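Local coordinates for WZI (Escherichia coli, PDB 2YNK), which is an outer-membrane beta-barrel lectin that binds carbohydrate and underpins the assembly of group 1 capsule on the cell, at residues A[155-160]-A[369-374]; A[288-293]-A[324-329]. One frame throughout, in Å; residues are numbered along the deposited sequence.

Contact 1 (A[155-160]-A[369-374]); sequences GYEGSL and LVAGKV
E157 and A371 bring their CA atoms to 7.7 Å, the closest CA pair between the irregular segment 155-160 and the extended strand segment 369-374. The fold is an outer-membrane beta-barrel: strand 368-377 belongs to its wall, and the loop that follows strand 151-152 folds back inside. The alternation of the strand turns L369 and A371 toward this loop, while V370 points away and lies on the surface.

E157 alone reaches the strand from the loop side. Its chain bends at chi2 (80°), so that the aliphatic part and the carboxylate rest on different wall residues. CG meets the CD2 methyl of L369 at 3.9 Å, and the two side chains cross at about a right angle. L369 holds its CG anti to the backbone N (chi1 178°), which carries its branched end toward the middle of the glutamate chain. Further along, the carboxylate passes over the small side chain of A371, with CD 3.7 Å from A371 CB.

These contacts, which bury 116 Å² in all, leave the polar end to other partners. OE1 is hydrogen-bonded to the OH of Y326 on the adjacent wall strand, and OE2 forms a salt bridge with NE of R387 on strand 383-393, at the other flank of 368-377. The acid is therefore tied to both neighbours of the strand it packs against, and the arginine would be expected to favour its ionised form. The closest touch across the contact is E157 OE1 to A371 CB, at 3.4 Å.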
loop_
_atom_site.group_PDB
_atom_site.type_symbol
_atom_site.label_atom_id
_atom_site.label_comp_id
_atom_site.label_asym_id
_atom_site.label_seq_id
_atom_site.Cartn_x
_atom_site.Cartn_y
_atom_site.Cartn_z
ATOM N N GLY A 155 0.421 8.083 1.084
ATOM C CA GLY A 155 1.535 8.092 0.158
ATOM C C GLY A 155 1.298 7.149 -0.992
ATOM O O GLY A 155 0.541 6.184 -0.862
ATOM N N TYR A 156 1.953 7.443 -2.116
ATOM C CA TYR A 156 1.906 6.597 -3.299
ATOM C C TYR A 156 3.169 5.756 -3.447
ATOM O O TYR A 156 3.136 4.672 -4.028
ATOM C CB TYR A 156 1.683 7.449 -4.551
ATOM C CG TYR A 156 0.253 7.926 -4.693
ATOM C CD1 TYR A 156 -0.736 7.069 -5.147
ATOM C CD2 TYR A 156 -0.111 9.222 -4.347
ATOM C CE1 TYR A 156 -2.052 7.491 -5.274
ATOM C CE2 TYR A 156 -1.420 9.655 -4.473
ATOM C CZ TYR A 156 -2.390 8.784 -4.941
ATOM O OH TYR A 156 -3.695 9.187 -5.055
ATOM N N GLU A 157 4.278 6.256 -2.917
ATOM C CA GLU A 157 5.571 5.593 -3.075
ATOM C C GLU A 157 5.880 4.631 -1.917
ATOM O O GLU A 157 6.686 3.713 -2.060
ATOM C CB GLU A 157 6.675 6.636 -3.197
ATOM C CG GLU A 157 7.743 6.255 -4.211
ATOM C CD GLU A 157 7.314 6.541 -5.633
ATOM O OE1 GLU A 157 6.679 7.592 -5.854
ATOM O OE2 GLU A 157 7.617 5.725 -6.527
ATOM N N GLY A 158 5.218 4.847 -0.783
ATOM C CA GLY A 158 5.464 4.076 0.425
ATOM C C GLY A 158 4.556 4.474 1.573
ATOM O O GLY A 158 3.947 5.548 1.562
ATOM N N SER A 159 4.427 3.573 2.537
ATOM C CA SER A 159 3.986 3.920 3.874
ATOM C C SER A 159 5.191 3.857 4.800
ATOM O O SER A 159 5.980 2.930 4.724
ATOM C CB SER A 159 2.935 2.945 4.375
ATOM O OG SER A 159 2.807 3.061 5.787
ATOM N N LEU A 160 5.316 4.821 5.697
ATOM C CA LEU A 160 6.425 4.830 6.643
ATOM C C LEU A 160 6.240 3.831 7.779
ATOM O O LEU A 160 7.184 3.600 8.551
ATOM C CB LEU A 160 6.609 6.220 7.256
ATOM C CG LEU A 160 6.912 7.388 6.318
ATOM C CD1 LEU A 160 6.896 8.688 7.120
ATOM C CD2 LEU A 160 8.235 7.204 5.594
ATOM N N LEU A 369 14.271 10.276 -0.485
ATOM C CA LEU A 369 13.622 9.983 -1.763
ATOM C C LEU A 369 12.702 11.109 -2.236
ATOM O O LEU A 369 11.884 11.617 -1.475
ATOM C CB LEU A 369 12.839 8.678 -1.649
ATOM C CG LEU A 369 12.032 8.171 -2.847
ATOM C CD1 LEU A 369 12.230 6.672 -2.984
ATOM C CD2 LEU A 369 10.549 8.492 -2.710
ATOM N N VAL A 370 12.887 11.502 -3.491
ATOM C CA VAL A 370 11.984 12.377 -4.200
ATOM C C VAL A 370 11.558 11.623 -5.449
ATOM O O VAL A 370 12.398 11.071 -6.159
ATOM C CB VAL A 370 12.676 13.681 -4.620
ATOM C CG1 VAL A 370 11.666 14.635 -5.247
ATOM C CG2 VAL A 370 13.353 14.328 -3.422
ATOM N N ALA A 371 10.258 11.578 -5.715
ATOM C CA ALA A 371 9.756 10.866 -6.889
ATOM C C ALA A 371 8.549 11.564 -7.476
ATOM O O ALA A 371 7.678 12.048 -6.748
ATOM C CB ALA A 371 9.405 9.438 -6.536
ATOM N N GLY A 372 8.519 11.629 -8.798
ATOM C CA GLY A 372 7.387 12.184 -9.512
ATOM C C GLY A 372 6.863 11.107 -10.427
ATOM O O GLY A 372 7.640 10.282 -10.921
ATOM N N LYS A 373 5.550 11.102 -10.632
ATOM C CA LYS A 373 4.930 10.208 -11.610
ATOM C C LYS A 373 3.741 10.881 -12.301
ATOM O O LYS A 373 2.915 11.506 -11.653
ATOM C CB LYS A 373 4.465 8.919 -10.934
ATOM C CG LYS A 373 4.042 7.811 -11.893
ATOM C CD LYS A 373 3.528 6.600 -11.119
ATOM C CE LYS A 373 3.166 5.432 -12.027
ATOM N NZ LYS A 373 3.309 4.108 -11.350
ATOM N N VAL A 374 3.684 10.755 -13.621
ATOM C CA VAL A 374 2.537 11.173 -14.403
ATOM C C VAL A 374 1.958 9.942 -15.081
ATOM O O VAL A 374 2.717 9.045 -15.459
ATOM C CB VAL A 374 2.954 12.155 -15.509
ATOM C CG1 VAL A 374 1.724 12.665 -16.248
ATOM C CG2 VAL A 374 3.768 13.298 -14.928
#

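Contact 2 (A[288-293]-A[324-329]); sequences SFYGQM and NWYLEA
Y290 and E328 join two barrel strands through a single hydrogen bond, from OH of Y290 to OE1 of E328 (2.5 Å). Segments 288-293 and 324-329 run in roughly the same direction, 23° apart, with axes 9.1 Å from each other at closest approach; strand 306-317 lies between them, so the side chains must bridge the gap. The phenol hydroxyl comes to OE1 from above the carboxylate, 39° out of its plane. Carboxylate and ring are turned almost perpendicular, and the acid sits at the ring's edge.

The tyrosine CG lies between the backbone N and the carbonyl carbon (chi1 53°), while E328 runs out extended with its CG anti to N, and hydroxyl and carboxylate meet over the intervening strand.

Other hydrogen bonds converge on the same acid. OE1 also accepts the backbone N-H of Y156, whereas OE2 is bonded to the backbone N of E157 and to NE2 of H330. Four partners thus fix the rotation of the carboxylate and satisfy a buried group, a setting consistent with a negative charge.

Van der Waals contact completes the interface. E328 CG packs 4.0 Å from CE1 of Y290, and Y290 OH lies 4.0 Å from CB of Y326. The Y326 ring meets that of Y156 with their planes nearly parallel, while Y290 also touches P154 and Y156, so the loop covers both tyrosines.

The result is a polar and aromatic cluster on the inner wall of an outer-membrane beta-barrel, bonded to a loop folded into the lumen, as inward-folded loops are in porins.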
loop_
_atom_site.group_PDB
_atom_site.type_symbol
_atom_site.label_atom_id
_atom_site.label_comp_id
_atom_site.label_asym_id
_atom_site.label_seq_id
_atom_site.Cartn_x
_atom_site.Cartn_y
_atom_site.Cartn_z
ATOM N N SER A 288 -4.389 17.872 -4.397
ATOM C CA SER A 288 -4.331 17.657 -2.962
ATOM C C SER A 288 -2.895 17.632 -2.521
ATOM O O SER A 288 -1.995 17.434 -3.328
ATOM C CB SER A 288 -4.984 16.335 -2.578
ATOM O OG SER A 288 -6.273 16.210 -3.141
ATOM N N PHE A 289 -2.681 17.839 -1.234
ATOM C CA PHE A 289 -1.380 17.578 -0.666
ATOM C C PHE A 289 -1.536 16.760 0.607
ATOM O O PHE A 289 -2.558 16.851 1.300
ATOM C CB PHE A 289 -0.563 18.863 -0.471
ATOM C CG PHE A 289 -1.129 19.829 0.534
ATOM C CD1 PHE A 289 -2.087 20.766 0.160
ATOM C CD2 PHE A 289 -0.658 19.845 1.842
ATOM C CE1 PHE A 289 -2.591 21.680 1.084
ATOM C CE2 PHE A 289 -1.152 20.758 2.771
ATOM C CZ PHE A 289 -2.122 21.677 2.394
ATOM N N TYR A 290 -0.526 15.933 0.873
ATOM C CA TYR A 290 -0.568 14.979 1.963
ATOM C C TYR A 290 0.784 14.851 2.668
ATOM O O TYR A 290 1.824 15.214 2.121
ATOM C CB TYR A 290 -1.017 13.620 1.435
ATOM C CG TYR A 290 -0.212 13.114 0.251
ATOM C CD1 TYR A 290 1.005 12.453 0.445
ATOM C CD2 TYR A 290 -0.666 13.286 -1.055
ATOM C CE1 TYR A 290 1.747 11.994 -0.624
ATOM C CE2 TYR A 290 0.072 12.825 -2.134
ATOM C CZ TYR A 290 1.281 12.174 -1.911
ATOM O OH TYR A 290 2.032 11.703 -2.965
ATOM N N GLY A 291 0.746 14.320 3.887
ATOM C CA GLY A 291 1.945 14.126 4.705
ATOM C C GLY A 291 1.788 13.018 5.735
ATOM O O GLY A 291 0.674 12.679 6.137
ATOM N N GLN A 292 2.912 12.451 6.157
ATOM C CA GLN A 292 2.910 11.383 7.149
ATOM C C GLN A 292 4.158 11.490 8.009
ATOM O O GLN A 292 5.258 11.711 7.490
ATOM C CB GLN A 292 2.859 10.016 6.456
ATOM C CG GLN A 292 2.854 8.822 7.404
ATOM C CD GLN A 292 2.647 7.501 6.685
ATOM O OE1 GLN A 292 3.407 7.149 5.779
ATOM N NE2 GLN A 292 1.613 6.762 7.085
HETATM N N MSE A 293 3.984 11.341 9.318
HETATM C CA MSE A 293 5.100 11.444 10.253
HETATM C C MSE A 293 5.039 10.310 11.230
HETATM O O MSE A 293 4.261 10.350 12.172
HETATM C CB MSE A 293 5.037 12.783 10.982
HETATM C CG MSE A 293 6.253 12.998 11.886
HETATM SE SE MSE A 293 5.916 14.496 13.124
HETATM C CE MSE A 293 7.761 14.857 13.716
ATOM N N ASN A 324 -3.230 11.554 -14.123
ATOM C CA ASN A 324 -2.863 11.437 -12.701
ATOM C C ASN A 324 -1.409 11.804 -12.520
ATOM O O ASN A 324 -0.565 11.335 -13.277
ATOM C CB ASN A 324 -3.000 9.995 -12.232
ATOM C CG ASN A 324 -4.412 9.607 -11.904
ATOM O OD1 ASN A 324 -4.952 10.017 -10.885
ATOM N ND2 ASN A 324 -5.002 8.761 -12.739
ATOM N N TRP A 325 -1.097 12.608 -11.514
ATOM C CA TRP A 325 0.297 12.880 -11.199
ATOM C C TRP A 325 0.512 13.111 -9.739
ATOM O O TRP A 325 -0.384 13.582 -9.038
ATOM C CB TRP A 325 0.816 14.067 -12.001
ATOM C CG TRP A 325 0.214 15.386 -11.586
ATOM C CD1 TRP A 325 -0.897 16.024 -12.131
ATOM C CD2 TRP A 325 0.672 16.276 -10.513
ATOM N NE1 TRP A 325 -1.145 17.206 -11.487
ATOM C CE2 TRP A 325 -0.249 17.418 -10.509
ATOM C CE3 TRP A 325 1.706 16.241 -9.592
ATOM C CZ2 TRP A 325 -0.116 18.464 -9.612
ATOM C CZ3 TRP A 325 1.830 17.305 -8.692
ATOM C CH2 TRP A 325 0.940 18.388 -8.706
ATOM N N TYR A 326 1.705 12.767 -9.264
ATOM C CA TYR A 326 2.085 13.084 -7.897
ATOM C C TYR A 326 3.563 13.444 -7.811
ATOM O O TYR A 326 4.365 13.038 -8.652
ATOM C CB TYR A 326 1.717 11.941 -6.933
ATOM C CG TYR A 326 2.512 10.667 -7.113
ATOM C CD1 TYR A 326 3.873 10.626 -6.817
ATOM C CD2 TYR A 326 1.910 9.497 -7.547
ATOM C CE1 TYR A 326 4.609 9.470 -6.972
ATOM C CE2 TYR A 326 2.642 8.334 -7.703
ATOM C CZ TYR A 326 3.996 8.330 -7.415
ATOM O OH TYR A 326 4.752 7.184 -7.571
ATOM N N LEU A 327 3.905 14.232 -6.803
ATOM C CA LEU A 327 5.293 14.528 -6.483
ATOM C C LEU A 327 5.431 14.282 -4.990
ATOM O O LEU A 327 4.674 14.848 -4.199
ATOM C CB LEU A 327 5.649 15.967 -6.849
ATOM C CG LEU A 327 7.138 16.332 -6.780
ATOM C CD1 LEU A 327 7.983 15.335 -7.562
ATOM C CD2 LEU A 327 7.400 17.747 -7.286
ATOM N N GLU A 328 6.376 13.423 -4.609
ATOM C CA GLU A 328 6.414 12.893 -3.254
ATOM C C GLU A 328 7.851 12.802 -2.709
ATOM O O GLU A 328 8.753 12.327 -3.404
ATOM C CB GLU A 328 5.739 11.514 -3.253
ATOM C CG GLU A 328 5.413 10.968 -1.869
ATOM C CD GLU A 328 4.524 9.737 -1.901
ATOM O OE1 GLU A 328 3.572 9.698 -2.709
ATOM O OE2 GLU A 328 4.764 8.801 -1.104
ATOM N N ALA A 329 8.055 13.260 -1.470
ATOM C CA ALA A 329 9.377 13.235 -0.821
ATOM C C ALA A 329 9.346 12.411 0.464
ATOM O O ALA A 329 8.416 12.550 1.253
ATOM C CB ALA A 329 9.858 14.648 -0.528
#

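Overall arrangement
From the N terminus, the chain passes through its N-terminal helices and the first barrel strands before segment 155-160, in the loop between strands 151-152 and 170-176, opens contact 1. It then continues round the wall to 288-293, and contact 2 closes a short loop of 30 residues when 324-329 returns two strands along. Only with 369-374, on the next barrel strand, is the 208-residue loop of contact 1 closed, so contact 2 is nested within it. Their centres are 7 Å apart. Neighbouring strands 322-331 and 368-377 bring them together, and the internal loop, one side of contact 1, also bonds to the strands of contact 2, joining wall strands from 287-295 to 383-393.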